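Local coordinates for protein methylxanthine N1-demethylase NdmA (Pseudomonas putida, PDB 6ICN) that catalyses the N1-demethylation of caffeine to theobromine and formaldehyde, as a Rieske non-haem iron oxygenase that draws its electrons from NADH, at residues 121-124 against 125-129; 136-139 against 140-144; 236-239 against 240-243. All blocks are in the same frame, centred on the assembly; numbering follows the deposited sequence.

How the contacts relate
Following the chain from the N terminus, the three contacts come in series, and none nests in or crosses another. Contact 1 closes a beta turn in the loop between strands 112-114 and 131-137, close to the [2Fe-2S] cluster of the Rieske domain. Contact 2 closes the hairpin of strands 131-137 and 140-144; its centre is about 30 Å from that of contact 1, and both belong to the Rieske part of the chain. Contact 3 belongs to the C-terminal oxygenase domain, where a loop runs into strand 239-246 beside caffeine. It lies across the chain's centre from contact 1, their centres about 55 Å apart, while about 25 Å separates the centres of contacts 2 and 3.

Contact 1 of 3, residues 121-124 against 125-129; sequences SPIP and NKAKV
Pro124 and Ala127 are the two ends of a type I beta turn that reverses the loop between strands 112-114 and 131-137. It is closed by the hydrogen bond from Ala127 N to Pro124 O, 3.1 Å long and fairly straight at 161°, although the donor sits well above the carbonyl plane. The backbone then bends again in an inverse gamma turn centred on Ala127, with a weak bond from Lys128 N back to Lys126 O.

Among the side chains, the methyl of Ala127 points back at the incoming chain. Ile123 CG2, the branch placed opposite its own backbone N, lies 3.8 Å from Ala127 CB, and Pro124 CB stands a little farther from the same methyl at 4.2 Å. Lys128 curls back, and its NZ makes a weak hydrogen bond of 3.2 Å to Asn125 O.

Ala127 also packs on Trp104 and shares a backbone hydrogen bond with Cys112, its side chain about 9 Å from the [2Fe-2S] cluster. Pro124 and Lys126 rest on Val324 of the second subunit. The chemistry is thus mixed: the small apolar group round the Ala127 methyl lies on the side of Trp104 and the cluster, while the lysine amine gives the carbonyl of Asn125 a weak polar partner.

Contact 2 of 3, residues 136-139 against 140-144; sequences ERYG and LIWIR
Arg137 and Leu140 form the hydrogen-bonded pair that closes this tight hairpin. Arg137 N gives a bond of 3.0 Å to Leu140 O, nearly in line with the carbonyl, and Leu140 N returns one to Arg137 O. The next pair out, Glu136 with Ile141, is non-hydrogen-bonded; there Glu136 CA makes a CH...O contact of 3.3 Å with Leu140 O.

Two side chains add polar bonds to the turn. Trp142 NE1 donates to Arg137 O over 3.0 Å at 166°, with the oxygen lying in the indole plane. This oxygen is gripped twice, because the indole and Leu140 N reach it from opposite faces of the carbonyl plane. Glu136 bends back at its second torsion (chi2 -82°), which carries OE1 round to accept from Gly139 N at 2.8 Å, so that the carboxylate holds the turn from its own strand.

Carbon-to-carbon contacts lie on both faces of the hairpin. Ile141 CD1 meets Glu136 CB at 3.8 Å, the two side chains crossing at about a right angle. On the face of Arg137 and Trp142, Arg137 CG sits 3.5 Å above the centre of the Tyr138 ring, a CH-pi arrangement, and Tyr138 CD2 reaches Trp142 CZ2 at 4.1 Å. The tyrosine OH bonds to Pro155 O, and Phe157 meets its ring edge-to-face.

Tyr138 and Gly139 occupy the corners with positive phi. A side chain at Gly139 would run into the carbonyl oxygen of Tyr138. This is the two-residue type I' beta hairpin, here joining strands 131-137 and 140-144 in the six-stranded antiparallel sheet of the Rieske domain, between strands 35-40 and 72-77.

Contact 3 of 3, residues 236-239 against 240-243; sequences APIG and SFSY. With CFF (caffeine), chain F.
Phe241 turns back so that the edge of its ring meets the loop leading into its own strand, a buried local contact at the start of strand 239-246 in the large antiparallel sheet of the C-terminal oxygenase domain. Residues 236-238 supply the loop, with an inverse gamma turn centred on Pro237, and Gly239 begins the strand. Pro237 and Phe241 both belong to the caffeine pocket.

No hydrogen bond joins the two segments; the ring does the work. With CG opposite the carbonyl carbon (chi1 -76°), the phenyl group swings beside its backbone N with its edge toward the loop. Pro237 O lies at that edge, near the ring plane, 3.4 Å from Phe241 CZ. Gly239 O approaches obliquely, 3.4 Å from CD1 of Phe241, and also accepts a hydrogen bond from Thr226. Ile238 turns its far end inward, placing CD1 4.1 Å from Phe241 CZ.

Caffeine extends this group of contacts. Its C12 methyl, carried on N3, stands 3.3 Å from Pro237 O and 3.9 Å from Phe241 CZ, obliquely placed to the ring. Pro237 adds its own ring, with CG 3.6 Å from N9 of caffeine. A serine in place of Phe241 would probably open a gap between the Pro237 loop and the strand, and deprive the C12 methyl of one of its apolar neighbours.

Leu253 and Val255 of the adjacent strand 250-257 also pack on Phe241, while helix 293-313 meets Pro237 through Phe299. Pro237 O is buried with no hydrogen-bonding partner in the model; C-H groups of the phenyl ring and the caffeine methyl lie against it. This is consistent with a wall that meets caffeine mainly by shape, through van der Waals contact, with the N3 methyl resting against both the Pro237 carbonyl oxygen and the rim of the phenyl ring.

Contact 1 of 3, residues 121-124 against 125-129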
ATOM      1  N   SER A 121       4.050  10.685  51.288  1.00 38.39           N
ATOM      2  CA  SER A 121       4.693  11.981  51.169  1.00 34.05           C
ATOM      3  C   SER A 121       3.680  13.046  50.755  1.00 30.36           C
ATOM      4  O   SER A 121       2.666  12.741  50.123  1.00 32.30           O
ATOM      5  CB  SER A 121       5.821  11.933  50.137  1.00 35.69           C
ATOM      6  OG  SER A 121       6.832  11.013  50.502  1.00 41.04           O
ATOM      7  N   PRO A 122       3.932  14.310  51.092  1.00 31.78           N
ATOM      8  CA  PRO A 122       3.084  15.375  50.553  1.00 29.42           C
ATOM      9  C   PRO A 122       3.262  15.494  49.046  1.00 27.56           C
ATOM     10  O   PRO A 122       4.371  15.353  48.516  1.00 28.36           O
ATOM     11  CB  PRO A 122       3.568  16.633  51.285  1.00 34.34           C
ATOM     12  CG  PRO A 122       4.910  16.288  51.837  1.00 37.19           C
ATOM     13  CD  PRO A 122       4.901  14.809  52.083  1.00 35.65           C
ATOM     14  N   ILE A 123       2.152  15.742  48.364  1.00 24.76           N
ATOM     15  CA  ILE A 123       2.185  15.925  46.904  1.00 22.51           C
ATOM     16  C   ILE A 123       2.810  17.283  46.601  1.00 25.52           C
ATOM     17  O   ILE A 123       2.431  18.288  47.231  1.00 21.29           O
ATOM     18  CB  ILE A 123       0.769  15.819  46.320  1.00 20.16           C
ATOM     19  CG1 ILE A 123       0.224  14.398  46.531  1.00 20.19           C
ATOM     20  CG2 ILE A 123       0.750  16.224  44.813  1.00 22.62           C
ATOM     21  CD1 ILE A 123      -1.230  14.200  46.122  1.00 21.64           C
ATOM     22  N   PRO A 124       3.781  17.367  45.694  1.00 19.75           N
ATOM     23  CA  PRO A 124       4.397  18.663  45.403  1.00 21.13           C
ATOM     24  C   PRO A 124       3.376  19.721  45.025  1.00 21.89           C
ATOM     25  O   PRO A 124       2.375  19.452  44.355  1.00 22.00           O
ATOM     26  CB  PRO A 124       5.331  18.349  44.227  1.00 20.63           C
ATOM     27  CG  PRO A 124       5.695  16.949  44.440  1.00 20.41           C
ATOM     28  CD  PRO A 124       4.429  16.284  44.930  1.00 22.58           C
ATOM     29  N   ASN A 125       3.643  20.944  45.488  1.00 21.74           N
ATOM     30  CA  ASN A 125       2.781  22.069  45.179  1.00 21.74           C
ATOM     31  C   ASN A 125       2.626  22.278  43.677  1.00 23.25           C
ATOM     32  O   ASN A 125       1.552  22.674  43.214  1.00 22.67           O
ATOM     33  CB  ASN A 125       3.342  23.324  45.847  1.00 26.24           C
ATOM     34  CG  ASN A 125       2.480  24.530  45.611  1.00 28.32           C
ATOM     35  OD1 ASN A 125       1.341  24.589  46.082  1.00 31.63           O
ATOM     36  ND2 ASN A 125       3.005  25.499  44.881  1.00 29.13           N
ATOM     37  N   LYS A 126       3.670  22.014  42.898  1.00 21.96           N
ATOM     38  CA  LYS A 126       3.595  22.265  41.466  1.00 19.43           C
ATOM     39  C   LYS A 126       3.027  21.084  40.680  1.00 21.41           C
ATOM     40  O   LYS A 126       2.997  21.142  39.445  1.00 19.67           O
ATOM     41  CB  LYS A 126       4.983  22.638  40.937  1.00 22.11           C
ATOM     42  CG  LYS A 126       5.317  24.093  41.233  1.00 26.15           C
ATOM     43  CD  LYS A 126       6.787  24.400  41.039  1.00 34.38           C
ATOM     44  CE  LYS A 126       7.110  25.828  41.508  1.00 40.77           C
ATOM     45  NZ  LYS A 126       6.206  26.838  40.883  1.00 47.50           N
ATOM     46  N   ALA A 127       2.560  20.032  41.359  1.00 20.26           N
ATOM     47  CA  ALA A 127       2.018  18.847  40.684  1.00 18.59           C
ATOM     48  C   ALA A 127       0.585  19.146  40.247  1.00 18.04           C
ATOM     49  O   ALA A 127      -0.405  18.804  40.909  1.00 18.97           O
ATOM     50  CB  ALA A 127       2.091  17.618  41.586  1.00 18.39           C
ATOM     51  N   LYS A 128       0.480  19.826  39.109  1.00 16.81           N
ATOM     52  CA  LYS A 128      -0.794  20.234  38.542  1.00 17.48           C
ATOM     53  C   LYS A 128      -0.567  20.542  37.071  1.00 16.97           C
ATOM     54  O   LYS A 128       0.553  20.850  36.649  1.00 19.01           O
ATOM     55  CB  LYS A 128      -1.373  21.458  39.265  1.00 20.88           C
ATOM     56  CG  LYS A 128      -0.422  22.618  39.348  1.00 24.24           C
ATOM     57  CD  LYS A 128      -1.103  23.798  40.033  1.00 26.26           C
ATOM     58  CE  LYS A 128      -0.228  25.050  40.044  1.00 42.10           C
ATOM     59  NZ  LYS A 128       0.758  25.014  41.163  1.00 43.01           N
ATOM     60  N   VAL A 129      -1.646  20.474  36.305  1.00 16.91           N
ATOM     61  CA  VAL A 129      -1.605  20.843  34.895  1.00 19.29           C
ATOM     62  C   VAL A 129      -2.681  21.886  34.637  1.00 18.48           C
ATOM     63  O   VAL A 129      -3.678  21.965  35.364  1.00 19.48           O
ATOM     64  CB  VAL A 129      -1.794  19.604  33.981  1.00 18.90           C
ATOM     65  CG1 VAL A 129      -0.722  18.560  34.274  1.00 18.83           C
ATOM     66  CG2 VAL A 129      -3.173  19.016  34.171  1.00 19.61           C
TER

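Contact 2 of 3, residues 136-139 against 140-144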
ATOM      1  N   GLU A 136     -20.078  20.833  27.063  1.00 19.10           N
ATOM      2  CA  GLU A 136     -20.864  20.232  25.993  1.00 17.59           C
ATOM      3  C   GLU A 136     -22.043  21.130  25.642  1.00 20.87           C
ATOM      4  O   GLU A 136     -22.710  21.687  26.525  1.00 21.99           O
ATOM      5  CB  GLU A 136     -21.375  18.840  26.386  1.00 18.58           C
ATOM      6  CG  GLU A 136     -22.217  18.140  25.300  1.00 20.21           C
ATOM      7  CD  GLU A 136     -23.697  18.576  25.254  1.00 22.35           C
ATOM      8  OE1 GLU A 136     -24.291  18.642  24.155  1.00 20.95           O
ATOM      9  OE2 GLU A 136     -24.293  18.837  26.324  1.00 21.93           O
ATOM     10  N   ARG A 137     -22.285  21.286  24.344  1.00 18.72           N
ATOM     11  CA  ARG A 137     -23.496  21.933  23.858  1.00 17.56           C
ATOM     12  C   ARG A 137     -23.758  21.448  22.440  1.00 18.92           C
ATOM     13  O   ARG A 137     -22.828  21.365  21.630  1.00 18.37           O
ATOM     14  CB  ARG A 137     -23.393  23.472  23.899  1.00 20.59           C
ATOM     15  CG  ARG A 137     -24.777  24.137  23.766  1.00 23.79           C
ATOM     16  CD  ARG A 137     -24.805  25.610  24.210  1.00 31.01           C
ATOM     17  NE  ARG A 137     -24.465  25.787  25.622  1.00 32.37           N
ATOM     18  CZ  ARG A 137     -24.294  26.975  26.196  1.00 33.78           C
ATOM     19  NH1 ARG A 137     -24.456  28.080  25.481  1.00 32.20           N
ATOM     20  NH2 ARG A 137     -23.968  27.059  27.478  1.00 36.83           N
ATOM     21  N   TYR A 138     -25.015  21.105  22.155  1.00 18.15           N
ATOM     22  CA  TYR A 138     -25.457  20.657  20.830  1.00 19.27           C
ATOM     23  C   TYR A 138     -24.816  19.351  20.406  1.00 17.76           C
ATOM     24  O   TYR A 138     -24.847  19.015  19.218  1.00 18.65           O
ATOM     25  CB  TYR A 138     -25.182  21.697  19.733  1.00 18.02           C
ATOM     26  CG  TYR A 138     -25.510  23.114  20.115  1.00 20.36           C
ATOM     27  CD1 TYR A 138     -26.736  23.436  20.690  1.00 21.02           C
ATOM     28  CD2 TYR A 138     -24.587  24.131  19.903  1.00 20.02           C
ATOM     29  CE1 TYR A 138     -27.044  24.749  21.029  1.00 20.99           C
ATOM     30  CE2 TYR A 138     -24.888  25.447  20.241  1.00 21.02           C
ATOM     31  CZ  TYR A 138     -26.111  25.738  20.812  1.00 24.19           C
ATOM     32  OH  TYR A 138     -26.426  27.032  21.147  1.00 27.66           O
ATOM     33  N   GLY A 139     -24.240  18.581  21.334  1.00 17.38           N
ATOM     34  CA  GLY A 139     -23.571  17.358  20.929  1.00 18.66           C
ATOM     35  C   GLY A 139     -22.117  17.543  20.547  1.00 18.41           C
ATOM     36  O   GLY A 139     -21.481  16.587  20.064  1.00 17.20           O
ATOM     37  N   LEU A 140     -21.582  18.742  20.716  1.00 17.62           N
ATOM     38  CA  LEU A 140     -20.161  19.004  20.543  1.00 15.87           C
ATOM     39  C   LEU A 140     -19.544  19.368  21.885  1.00 15.39           C
ATOM     40  O   LEU A 140     -20.229  19.816  22.812  1.00 18.06           O
ATOM     41  CB  LEU A 140     -19.921  20.146  19.543  1.00 17.19           C
ATOM     42  CG  LEU A 140     -20.635  20.082  18.180  1.00 15.58           C
ATOM     43  CD1 LEU A 140     -20.282  21.282  17.291  1.00 16.57           C
ATOM     44  CD2 LEU A 140     -20.359  18.780  17.454  1.00 18.11           C
ATOM     45  N   ILE A 141     -18.229  19.217  21.960  1.00 15.85           N
ATOM     46  CA  ILE A 141     -17.437  19.632  23.116  1.00 15.21           C
ATOM     47  C   ILE A 141     -16.712  20.912  22.736  1.00 16.27           C
ATOM     48  O   ILE A 141     -16.008  20.950  21.711  1.00 17.67           O
ATOM     49  CB  ILE A 141     -16.430  18.545  23.535  1.00 17.27           C
ATOM     50  CG1 ILE A 141     -17.146  17.247  23.893  1.00 21.26           C
ATOM     51  CG2 ILE A 141     -15.547  19.046  24.677  1.00 19.69           C
ATOM     52  CD1 ILE A 141     -18.093  17.394  25.032  1.00 22.77           C
ATOM     53  N   TRP A 142     -16.875  21.958  23.562  1.00 15.38           N
ATOM     54  CA  TRP A 142     -16.339  23.287  23.294  1.00 15.25           C
ATOM     55  C   TRP A 142     -15.292  23.661  24.334  1.00 15.53           C
ATOM     56  O   TRP A 142     -15.454  23.367  25.521  1.00 17.60           O
ATOM     57  CB  TRP A 142     -17.454  24.335  23.334  1.00 17.07           C
ATOM     58  CG  TRP A 142     -18.595  24.071  22.426  1.00 16.06           C
ATOM     59  CD1 TRP A 142     -19.638  23.197  22.631  1.00 15.23           C
ATOM     60  CD2 TRP A 142     -18.840  24.704  21.167  1.00 16.21           C
ATOM     61  NE1 TRP A 142     -20.506  23.250  21.560  1.00 16.03           N
ATOM     62  CE2 TRP A 142     -20.030  24.154  20.646  1.00 16.28           C
ATOM     63  CE3 TRP A 142     -18.138  25.654  20.403  1.00 16.90           C
ATOM     64  CZ2 TRP A 142     -20.568  24.555  19.422  1.00 16.24           C
ATOM     65  CZ3 TRP A 142     -18.671  26.050  19.197  1.00 16.31           C
ATOM     66  CH2 TRP A 142     -19.872  25.499  18.713  1.00 16.76           C
ATOM     67  N   ILE A 143     -14.213  24.315  23.899  1.00 15.11           N
ATOM     68  CA  ILE A 143     -13.139  24.744  24.788  1.00 14.46           C
ATOM     69  C   ILE A 143     -12.850  26.227  24.574  1.00 17.38           C
ATOM     70  O   ILE A 143     -12.783  26.697  23.435  1.00 16.13           O
ATOM     71  CB  ILE A 143     -11.852  23.915  24.577  1.00 14.10           C
ATOM     72  CG1 ILE A 143     -12.081  22.473  25.035  1.00 15.66           C
ATOM     73  CG2 ILE A 143     -10.674  24.523  25.353  1.00 14.62           C
ATOM     74  CD1 ILE A 143     -10.880  21.570  24.732  1.00 15.90           C
ATOM     75  N   ARG A 144     -12.682  26.969  25.680  1.00 16.28           N
ATOM     76  CA  ARG A 144     -12.186  28.345  25.622  1.00 15.81           C
ATOM     77  C   ARG A 144     -10.839  28.398  26.320  1.00 17.40           C
ATOM     78  O   ARG A 144     -10.750  28.155  27.532  1.00 18.54           O
ATOM     79  CB  ARG A 144     -13.159  29.337  26.268  1.00 19.06           C
ATOM     80  CG  ARG A 144     -12.624  30.788  26.238  1.00 19.06           C
ATOM     81  CD  ARG A 144     -13.686  31.764  26.728  1.00 19.76           C
ATOM     82  NE  ARG A 144     -14.111  31.468  28.102  1.00 21.34           N
ATOM     83  CZ  ARG A 144     -15.127  32.074  28.710  1.00 24.57           C
ATOM     84  NH1 ARG A 144     -15.819  33.015  28.077  1.00 21.28           N
ATOM     85  NH2 ARG A 144     -15.447  31.756  29.960  1.00 23.52           N
TER

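Contact 3 of 3, residues 236-239 against 240-243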
ATOM      1  N   ALA A 236     -31.705  19.634  -1.847  1.00 32.52           N
ATOM      2  CA  ALA A 236     -30.872  20.824  -1.734  1.00 29.37           C
ATOM      3  C   ALA A 236     -31.558  21.834  -0.824  1.00 35.41           C
ATOM      4  O   ALA A 236     -32.722  22.190  -1.079  1.00 31.35           O
ATOM      5  CB  ALA A 236     -30.612  21.445  -3.105  1.00 32.33           C
ATOM      6  N   PRO A 237     -30.903  22.302   0.260  1.00 30.79           N
ATOM      7  CA  PRO A 237     -31.511  23.365   1.077  1.00 30.00           C
ATOM      8  C   PRO A 237     -31.437  24.709   0.376  1.00 31.08           C
ATOM      9  O   PRO A 237     -30.555  25.521   0.667  1.00 33.64           O
ATOM     10  CB  PRO A 237     -30.673  23.355   2.365  1.00 30.56           C
ATOM     11  CG  PRO A 237     -29.943  22.013   2.346  1.00 26.78           C
ATOM     12  CD  PRO A 237     -29.694  21.747   0.895  1.00 26.50           C
ATOM     13  N   ILE A 238     -32.359  24.947  -0.553  1.00 30.64           N
ATOM     14  CA  ILE A 238     -32.411  26.185  -1.322  1.00 33.75           C
ATOM     15  C   ILE A 238     -33.732  26.882  -1.024  1.00 36.59           C
ATOM     16  O   ILE A 238     -34.800  26.265  -1.112  1.00 34.82           O
ATOM     17  CB  ILE A 238     -32.248  25.917  -2.831  1.00 36.13           C
ATOM     18  CG1 ILE A 238     -30.769  25.679  -3.171  1.00 36.68           C
ATOM     19  CG2 ILE A 238     -32.814  27.066  -3.645  1.00 33.90           C
ATOM     20  CD1 ILE A 238     -29.897  26.919  -3.036  1.00 34.56           C
ATOM     21  N   GLY A 239     -33.657  28.162  -0.661  1.00 35.61           N
ATOM     22  CA  GLY A 239     -34.850  28.928  -0.352  1.00 37.46           C
ATOM     23  C   GLY A 239     -34.522  30.299   0.204  1.00 36.41           C
ATOM     24  O   GLY A 239     -33.542  30.921  -0.218  1.00 33.93           O
ATOM     25  N   SER A 240     -35.331  30.789   1.146  1.00 36.44           N
ATOM     26  CA  SER A 240     -35.023  32.040   1.829  1.00 35.90           C
ATOM     27  C   SER A 240     -34.038  31.768   2.966  1.00 34.82           C
ATOM     28  O   SER A 240     -34.335  30.975   3.867  1.00 32.88           O
ATOM     29  CB  SER A 240     -36.299  32.687   2.362  1.00 35.20           C
ATOM     30  OG  SER A 240     -35.961  33.758   3.224  1.00 40.82           O
ATOM     31  N   PHE A 241     -32.880  32.436   2.928  1.00 30.37           N
ATOM     32  CA  PHE A 241     -31.749  32.164   3.818  1.00 28.19           C
ATOM     33  C   PHE A 241     -31.670  33.218   4.920  1.00 27.71           C
ATOM     34  O   PHE A 241     -31.502  34.403   4.621  1.00 30.45           O
ATOM     35  CB  PHE A 241     -30.425  32.190   3.046  1.00 28.94           C
ATOM     36  CG  PHE A 241     -30.146  30.971   2.202  1.00 29.44           C
ATOM     37  CD1 PHE A 241     -31.091  29.982   2.016  1.00 32.64           C
ATOM     38  CD2 PHE A 241     -28.895  30.827   1.596  1.00 31.41           C
ATOM     39  CE1 PHE A 241     -30.803  28.875   1.234  1.00 33.83           C
ATOM     40  CE2 PHE A 241     -28.601  29.719   0.813  1.00 31.93           C
ATOM     41  CZ  PHE A 241     -29.560  28.742   0.635  1.00 32.68           C
ATOM     42  N   SER A 242     -31.694  32.792   6.183  1.00 24.18           N
ATOM     43  CA  SER A 242     -31.470  33.700   7.305  1.00 23.71           C
ATOM     44  C   SER A 242     -30.233  33.258   8.080  1.00 23.76           C
ATOM     45  O   SER A 242     -30.236  32.175   8.676  1.00 23.88           O
ATOM     46  CB  SER A 242     -32.689  33.749   8.229  1.00 26.13           C
ATOM     47  OG  SER A 242     -32.400  34.534   9.364  1.00 28.23           O
ATOM     48  N   TYR A 243     -29.191  34.095   8.078  1.00 22.29           N
ATOM     49  CA  TYR A 243     -27.910  33.775   8.704  1.00 22.84           C
ATOM     50  C   TYR A 243     -27.785  34.442  10.065  1.00 23.63           C
ATOM     51  O   TYR A 243     -28.006  35.653  10.194  1.00 24.61           O
ATOM     52  CB  TYR A 243     -26.734  34.243   7.844  1.00 21.43           C
ATOM     53  CG  TYR A 243     -26.557  33.577   6.500  1.00 22.11           C
ATOM     54  CD1 TYR A 243     -27.305  33.980   5.402  1.00 23.30           C
ATOM     55  CD2 TYR A 243     -25.606  32.566   6.320  1.00 22.78           C
ATOM     56  CE1 TYR A 243     -27.126  33.400   4.155  1.00 25.43           C
ATOM     57  CE2 TYR A 243     -25.414  31.980   5.071  1.00 21.79           C
ATOM     58  CZ  TYR A 243     -26.184  32.403   3.997  1.00 24.41           C
ATOM     59  OH  TYR A 243     -26.022  31.833   2.761  1.00 26.85           O
TER
HETATM   60  N1  CFF F 402     -23.731  25.800   2.110  1.00 27.43           N
HETATM   61  C2  CFF F 402     -24.992  26.150   1.699  1.00 30.14           C
HETATM   62  C10 CFF F 402     -22.696  26.814   2.201  1.00 27.58           C
HETATM   63  C6  CFF F 402     -23.442  24.534   2.423  1.00 27.94           C
HETATM   64  N3  CFF F 402     -25.964  25.207   1.608  1.00 30.34           N
HETATM   65  O11 CFF F 402     -25.240  27.284   1.419  1.00 27.76           O
HETATM   66  C12 CFF F 402     -27.309  25.567   1.170  1.00 29.20           C
HETATM   67  C4  CFF F 402     -25.674  23.923   1.923  1.00 29.57           C
HETATM   68  C5  CFF F 402     -24.438  23.579   2.334  1.00 25.65           C
HETATM   69  N9  CFF F 402     -26.431  22.811   1.923  1.00 32.45           N
HETATM   70  O13 CFF F 402     -22.336  24.232   2.782  1.00 25.79           O
HETATM   71  N7  CFF F 402     -24.439  22.258   2.594  1.00 26.44           N
HETATM   72  C8  CFF F 402     -25.666  21.788   2.339  1.00 27.13           C
HETATM   73  C14 CFF F 402     -23.492  21.259   3.056  1.00 28.08           C